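Local coordinates for conserved hypothetical protein (Enterococcus faecalis, PDB 1Z6M) that is of unknown function but adopts a thioredoxin-like fold and may, like relatives with a CxxC motif, take part in thiol-disulfide exchange, at residues K13-E17 / K30-F34; E24-P28 / V57-E63; V81-Y85 / V116-E121. All blocks are in the same frame, centred on the assembly; numbering follows the deposited sequence.

Contacts 1 and 2 lie close together, their centres about 14 Å apart, while contact 3 is remote, about 24 Å from contact 1 and about 30 Å from contact 2, centre to centre, across the middle of the chain. Along the chain the segments of contacts 1 and 2 alternate, so the two interlock; contact 3 follows both. Contacts 1 and 2 reach the same mixed sheet through its neighbouring parallel strands 29-35 and 62-68, joined by the salt bridge K30 NZ to E63 OE1 and, beside it, a probable hydrogen bond from M31 N to E63 O. Contact 3 instead joins helices 77-83 and 113-123. The first two pack loops onto the thioredoxin-like sheet; the third belongs to the helical part.

Contact 1: residues K13-E17 / K30-F34; sequences KVNTE and KMIEF
V14 brings both its methyls into contact with the strand 30-34: with chi1 at -60°, CG1 lies anti to the carbonyl carbon and CG2 is wedged between the backbone N and that carbon. From there the two branches take different partners. CG2 meets the tip of I32, whose CG1 also lies anti to its carbonyl carbon (chi1 -70°) and carries CD1 out from the strand; the V14 CG2 to I32 CD1 distance of 3.5 Å is tight for two methyls. CG1 goes to F34 instead, approaching the ring at its edge, near its plane, 3.7 Å from CE1. A branched aliphatic residue suits this place because it can serve both partners at once.

The next link runs over the backbone of N15, whose carbonyl O sits 3.5 Å from I32 CD1 while accepting a hydrogen bond from K67 NZ. Its backbone N donates to E141 OE2, so both main-chain polar groups are satisfied although no hydrogen bond joins the two segments. Strand 29-35 lies inside the sheet of the thioredoxin-like fold, between the parallel strand 62-68 and the antiparallel strand 152-155. The loop 13-17 therefore packs on a face of the sheet rather than extending it. Helix 132-145 flanks this packing, with E141 touching both V14 and F34.

Farther along, the methyl CG2 of T16 rests on the aliphatic base of K30, 3.6 Å from its CB, the two side chains crossing at about a right angle. Threonine offers a methyl to the strand here, and the long lysine chain supplies carbon for it to lie against. The loop bends at T16 in an Asx turn, N15 OD1 accepting from the backbone N of E17 at 2.9 Å, in the carbonyl plane and on a lone pair.

Contact 2: residues E24-P28 / V57-E63; sequences ESNAP and VKSGKVE
This is a loop-to-loop contact at one end of the sheet, where the loop 24-28, leading into strand 29-35, packs against the connection from helix 40-58 to strand 62-68. No direct hydrogen bond crosses it; packing and bridging waters do the joining. A27 fills the centre, its methyl CB lying 3.3 Å from G60 O and also meeting the main chain of V62 and E63, a place with backbone on several sides that suits a small side chain. The ring of P28 continues this surface, CD reaching K61 O at 3.4 Å.

E24 begins a type I beta turn, closed by A27 N bonding to E24 O. Its extended side chain lies against G60, with OE2 3.6 Å from G60 CA, and a water donates to both E24 OE1 and G60 O. A second water ties three backbone groups together: it accepts from E24 N at 2.9 Å and donates to V57 O and V62 O.

E63, its CG anti to the backbone N (chi1 -176°), stretches alongside the turn, and its CB comes within 3.5 Å of E24 O. The carboxylate pairs with K30 through OE1, and K30 NZ also donates to S25 O and A27 O. Three acceptors therefore grip one ammonium and tie the turn to the strand, an arrangement likely to favour the charged forms of both side chains.

G60 has positive phi (86°), which glycine adopts readily, and ends the helix in a Schellman motif. Strand 29-35, helix 40-58 and the parallel neighbouring strand 62-68 form the beta-alpha-beta crossover of a thioredoxin-like fold, and this contact brings the entrance of its first strand beside the entrance of its second.

Contact 3: residues V81-Y85 / V116-E121; sequences VMHHY and VATYAE
V116 opens the contact with CG1, which lies 3.8 Å from V81 CB and also meets M82 CG; two beta-branched residues crossing obliquely make a compact apolar patch. A117 comes next: its methyl touches the hydroxyl of Y85 (CB to OH 3.3 Å) and, to another side, V81 CG1. CD2 of Y119 meets the CE of M82, a selenomethionine whose chain bends at chi2 (-72°) and reaches across to the helix; the Y119 hydroxyl is bonded to E107. The methyl of A120 sits squarely over the centre of the Y85 ring, 3.6 Å from the centroid, a CH-pi contact; the short alanine lets the ring come close to the helix. E121 completes the helix surface: its OE2 accepts a hydrogen bond from Y85 OH at 2.6 Å, and the hydroxyl reaches OE2 from above the carboxylate, 44° out of its plane. The bond holds the tip of a mostly buried ring against a solvent-facing acid. This is the packing of the end of helix 77-83 and its following turn on helix 113-123, within a helical region between strands 62-68 and 152-155 that resembles the helical insertion of DsbA-like thioredoxin-fold proteins.

Contact 1: residues K13-E17 / K30-F34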
# COMPACT_ATOMS: atom_id res chain seq x y z
N LYS A 13 2.63 -16.83 2.94
CA LYS A 13 2.73 -16.78 1.48
C LYS A 13 3.04 -15.38 0.96
O LYS A 13 3.16 -15.18 -0.25
CB LYS A 13 1.46 -17.31 0.80
CG LYS A 13 1.07 -18.71 1.20
CD LYS A 13 2.06 -19.74 0.72
CE LYS A 13 1.64 -21.16 1.14
NZ LYS A 13 0.51 -21.70 0.35
N VAL A 14 3.16 -14.42 1.86
CA VAL A 14 3.60 -13.09 1.47
C VAL A 14 5.12 -13.02 1.57
O VAL A 14 5.74 -13.86 2.24
CB VAL A 14 2.91 -11.98 2.31
CG1 VAL A 14 1.39 -12.05 2.13
CG2 VAL A 14 3.28 -12.07 3.78
N ASN A 15 5.72 -12.04 0.92
CA ASN A 15 7.17 -11.87 0.98
C ASN A 15 7.54 -10.41 1.18
O ASN A 15 6.71 -9.51 1.03
CB ASN A 15 7.83 -12.45 -0.29
CG ASN A 15 7.44 -11.68 -1.55
OD1 ASN A 15 7.81 -10.52 -1.73
ND2 ASN A 15 6.68 -12.33 -2.43
N THR A 16 8.80 -10.19 1.53
CA THR A 16 9.32 -8.84 1.75
C THR A 16 10.16 -8.37 0.57
O THR A 16 10.97 -7.45 0.72
CB THR A 16 10.15 -8.79 3.04
OG1 THR A 16 11.25 -9.70 2.93
CG2 THR A 16 9.30 -9.19 4.23
N GLU A 17 9.95 -8.97 -0.59
CA GLU A 17 10.73 -8.64 -1.79
C GLU A 17 10.00 -7.72 -2.76
O GLU A 17 10.55 -6.69 -3.16
CB GLU A 17 11.16 -9.93 -2.50
CG GLU A 17 12.15 -10.76 -1.71
CD GLU A 17 13.48 -10.07 -1.50
OE1 GLU A 17 14.00 -9.46 -2.47
OE2 GLU A 17 14.01 -10.14 -0.37
N LYS A 30 9.34 -6.32 9.62
CA LYS A 30 8.92 -6.16 8.23
C LYS A 30 7.42 -5.97 8.20
O LYS A 30 6.67 -6.85 8.63
CB LYS A 30 9.30 -7.39 7.40
CG LYS A 30 10.79 -7.78 7.45
CD LYS A 30 11.71 -6.65 7.01
CE LYS A 30 13.14 -7.14 6.84
NZ LYS A 30 14.07 -6.00 6.68
N MSE A 31 6.99 -4.81 7.71
CA MSE A 31 5.57 -4.46 7.66
C MSE A 31 5.12 -4.53 6.21
O MSE A 31 5.55 -3.73 5.40
CB MSE A 31 5.37 -3.05 8.22
CG MSE A 31 3.92 -2.57 8.23
SE MSE A 31 3.69 -0.92 9.05
CE MSE A 31 4.38 -1.28 10.70
N ILE A 32 4.25 -5.49 5.91
CA ILE A 32 3.76 -5.70 4.54
C ILE A 32 2.39 -5.07 4.40
O ILE A 32 1.49 -5.33 5.21
CB ILE A 32 3.73 -7.21 4.22
CG1 ILE A 32 5.17 -7.76 4.10
CG2 ILE A 32 2.95 -7.49 2.93
CD1 ILE A 32 5.28 -9.26 4.25
N GLU A 33 2.22 -4.22 3.39
CA GLU A 33 0.99 -3.44 3.24
C GLU A 33 0.42 -3.63 1.85
O GLU A 33 0.97 -3.10 0.87
CB GLU A 33 1.25 -1.95 3.48
CG GLU A 33 1.98 -1.70 4.79
CD GLU A 33 2.37 -0.26 5.04
OE1 GLU A 33 1.63 0.69 4.69
OE2 GLU A 33 3.44 -0.09 5.65
N PHE A 34 -0.70 -4.35 1.75
CA PHE A 34 -1.44 -4.45 0.49
C PHE A 34 -2.46 -3.33 0.47
O PHE A 34 -3.36 -3.28 1.31
CB PHE A 34 -2.15 -5.81 0.38
CG PHE A 34 -1.24 -6.97 0.12
CD1 PHE A 34 -0.58 -7.61 1.18
CD2 PHE A 34 -1.03 -7.43 -1.18
CE1 PHE A 34 0.26 -8.70 0.94
CE2 PHE A 34 -0.19 -8.50 -1.43
CZ PHE A 34 0.45 -9.14 -0.38

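Contact 2: residues E24-P28 / V57-E63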
# COMPACT_ATOMS: atom_id res chain seq x y z
N GLU A 24 15.20 0.87 6.29
CA GLU A 24 16.44 0.11 6.18
C GLU A 24 16.19 -1.36 5.83
O GLU A 24 15.33 -2.01 6.42
CB GLU A 24 17.22 0.24 7.48
CG GLU A 24 17.59 1.68 7.80
CD GLU A 24 18.22 1.87 9.18
OE1 GLU A 24 18.89 0.94 9.67
OE2 GLU A 24 18.04 2.96 9.76
N SER A 25 16.96 -1.90 4.88
CA SER A 25 16.79 -3.30 4.45
C SER A 25 17.02 -4.29 5.59
O SER A 25 16.49 -5.40 5.56
CB SER A 25 17.73 -3.62 3.30
OG SER A 25 17.44 -2.81 2.18
N ASN A 26 17.81 -3.89 6.57
CA ASN A 26 18.03 -4.84 7.66
C ASN A 26 17.16 -4.59 8.89
O ASN A 26 17.32 -5.25 9.91
CB ASN A 26 19.52 -4.89 8.06
CG ASN A 26 20.41 -5.37 6.93
OD1 ASN A 26 21.24 -4.61 6.42
ND2 ASN A 26 20.25 -6.63 6.53
N ALA A 27 16.18 -3.69 8.76
CA ALA A 27 15.26 -3.45 9.88
C ALA A 27 14.59 -4.76 10.28
O ALA A 27 14.16 -5.52 9.41
CB ALA A 27 14.22 -2.42 9.53
N PRO A 28 14.55 -5.06 11.59
CA PRO A 28 14.03 -6.35 12.05
C PRO A 28 12.53 -6.56 11.80
O PRO A 28 12.11 -7.69 11.52
CB PRO A 28 14.34 -6.34 13.56
CG PRO A 28 14.53 -4.89 13.90
CD PRO A 28 15.11 -4.25 12.69
N VAL A 57 10.39 3.83 11.02
CA VAL A 57 11.28 3.69 9.87
C VAL A 57 12.59 4.43 10.12
O VAL A 57 13.67 3.89 9.89
CB VAL A 57 10.58 4.20 8.58
CG1 VAL A 57 11.58 4.48 7.47
CG2 VAL A 57 9.52 3.18 8.12
N LYS A 58 12.49 5.65 10.63
CA LYS A 58 13.68 6.46 10.88
C LYS A 58 14.59 5.83 11.93
O LYS A 58 15.81 5.89 11.80
CB LYS A 58 13.29 7.87 11.31
CG LYS A 58 14.49 8.76 11.66
CD LYS A 58 15.38 9.00 10.46
CE LYS A 58 16.65 9.75 10.86
NZ LYS A 58 17.34 10.34 9.68
N SER A 59 13.99 5.24 12.96
CA SER A 59 14.74 4.62 14.05
C SER A 59 15.38 3.27 13.69
O SER A 59 16.09 2.69 14.51
CB SER A 59 13.84 4.44 15.26
OG SER A 59 12.92 3.40 15.00
N GLY A 60 15.09 2.76 12.49
CA GLY A 60 15.66 1.50 12.02
C GLY A 60 14.91 0.25 12.45
O GLY A 60 15.34 -0.86 12.17
N LYS A 61 13.79 0.43 13.14
CA LYS A 61 13.01 -0.70 13.67
C LYS A 61 12.19 -1.39 12.58
O LYS A 61 12.10 -2.62 12.56
CB LYS A 61 12.11 -0.24 14.82
CG LYS A 61 11.23 -1.31 15.44
CD LYS A 61 11.99 -2.25 16.37
CE LYS A 61 10.99 -3.05 17.18
NZ LYS A 61 11.58 -3.82 18.31
N VAL A 62 11.60 -0.60 11.69
CA VAL A 62 10.65 -1.10 10.70
C VAL A 62 11.11 -0.83 9.27
O VAL A 62 11.59 0.26 8.97
CB VAL A 62 9.26 -0.45 10.92
CG1 VAL A 62 8.32 -0.69 9.73
CG2 VAL A 62 8.63 -0.95 12.21
N GLU A 63 10.95 -1.84 8.42
CA GLU A 63 10.96 -1.65 6.98
C GLU A 63 9.55 -1.91 6.46
O GLU A 63 8.96 -2.94 6.77
CB GLU A 63 11.93 -2.62 6.30
CG GLU A 63 12.04 -2.41 4.78
CD GLU A 63 12.84 -3.48 4.05
OE1 GLU A 63 12.97 -4.61 4.56
OE2 GLU A 63 13.34 -3.18 2.94
O HOH W 1 14.13 1.39 8.88
O HOH W 2 17.82 -0.90 11.20
O HOH W 3 16.63 5.19 9.07

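Contact 3: residues V81-Y85 / V116-E121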
# COMPACT_ATOMS: atom_id res chain seq x y z
N VAL A 81 -4.64 2.88 -12.13
CA VAL A 81 -3.96 3.80 -13.03
C VAL A 81 -2.86 4.53 -12.25
O VAL A 81 -1.72 4.59 -12.70
CB VAL A 81 -4.94 4.84 -13.64
CG1 VAL A 81 -4.18 5.84 -14.50
CG2 VAL A 81 -6.03 4.14 -14.45
N MSE A 82 -3.21 5.07 -11.08
CA MSE A 82 -2.23 5.78 -10.26
C MSE A 82 -1.04 4.94 -9.86
O MSE A 82 0.09 5.43 -9.81
CB MSE A 82 -2.92 6.38 -9.03
CG MSE A 82 -3.68 7.66 -9.31
SE MSE A 82 -2.56 9.10 -9.63
CE MSE A 82 -3.78 10.36 -10.12
N HIS A 83 -1.28 3.65 -9.58
CA HIS A 83 -0.20 2.74 -9.21
C HIS A 83 0.89 2.67 -10.27
O HIS A 83 2.03 2.34 -9.96
CB HIS A 83 -0.74 1.34 -9.01
CG HIS A 83 -1.63 1.19 -7.82
ND1 HIS A 83 -2.37 0.05 -7.60
CD2 HIS A 83 -1.88 2.02 -6.78
CE1 HIS A 83 -3.03 0.18 -6.46
NE2 HIS A 83 -2.76 1.37 -5.96
N HIS A 84 0.54 2.98 -11.51
CA HIS A 84 1.48 2.84 -12.61
C HIS A 84 2.34 4.09 -12.83
O HIS A 84 3.16 4.11 -13.74
CB HIS A 84 0.74 2.43 -13.89
CG HIS A 84 -0.15 1.24 -13.68
ND1 HIS A 84 -1.29 1.04 -14.43
CD2 HIS A 84 -0.09 0.22 -12.79
CE1 HIS A 84 -1.88 -0.07 -14.01
NE2 HIS A 84 -1.18 -0.58 -13.01
N TYR A 85 2.14 5.10 -11.97
CA TYR A 85 2.92 6.34 -11.99
C TYR A 85 3.92 6.39 -10.83
O TYR A 85 4.51 7.44 -10.55
CB TYR A 85 1.98 7.57 -11.97
CG TYR A 85 1.28 7.77 -13.30
CD1 TYR A 85 0.14 7.04 -13.63
CD2 TYR A 85 1.78 8.67 -14.23
CE1 TYR A 85 -0.49 7.20 -14.86
CE2 TYR A 85 1.17 8.84 -15.46
CZ TYR A 85 0.03 8.10 -15.77
OH TYR A 85 -0.58 8.27 -16.99
N VAL A 116 -7.85 9.95 -15.14
CA VAL A 116 -6.97 9.71 -14.01
C VAL A 116 -5.51 9.82 -14.48
O VAL A 116 -4.68 10.42 -13.81
CB VAL A 116 -7.21 8.35 -13.33
CG1 VAL A 116 -6.19 8.12 -12.22
CG2 VAL A 116 -8.61 8.27 -12.76
N ALA A 117 -5.21 9.24 -15.64
CA ALA A 117 -3.88 9.34 -16.23
C ALA A 117 -3.48 10.80 -16.48
O ALA A 117 -2.37 11.22 -16.15
CB ALA A 117 -3.80 8.52 -17.53
N THR A 118 -4.41 11.57 -17.04
CA THR A 118 -4.18 12.98 -17.31
C THR A 118 -3.92 13.73 -16.01
O THR A 118 -3.03 14.56 -15.94
CB THR A 118 -5.37 13.57 -18.08
OG1 THR A 118 -5.48 12.90 -19.34
CG2 THR A 118 -5.20 15.07 -18.34
N TYR A 119 -4.69 13.41 -14.97
CA TYR A 119 -4.50 14.03 -13.66
C TYR A 119 -3.13 13.69 -13.08
O TYR A 119 -2.43 14.56 -12.54
CB TYR A 119 -5.61 13.59 -12.70
CG TYR A 119 -5.63 14.35 -11.39
CD1 TYR A 119 -6.52 15.41 -11.20
CD2 TYR A 119 -4.77 14.01 -10.35
CE1 TYR A 119 -6.55 16.09 -9.99
CE2 TYR A 119 -4.79 14.69 -9.14
CZ TYR A 119 -5.68 15.73 -8.97
OH TYR A 119 -5.68 16.41 -7.77
N ALA A 120 -2.72 12.43 -13.20
CA ALA A 120 -1.39 12.04 -12.72
C ALA A 120 -0.30 12.85 -13.41
O ALA A 120 0.65 13.31 -12.76
CB ALA A 120 -1.15 10.54 -12.90
N GLU A 121 -0.46 13.06 -14.71
CA GLU A 121 0.52 13.75 -15.52
C GLU A 121 0.49 15.25 -15.32
O GLU A 121 1.53 15.87 -15.07
CB GLU A 121 0.32 13.38 -17.00
CG GLU A 121 0.67 11.93 -17.27
CD GLU A 121 0.03 11.34 -18.51
OE1 GLU A 121 -0.60 12.07 -19.30
OE2 GLU A 121 0.18 10.11 -18.70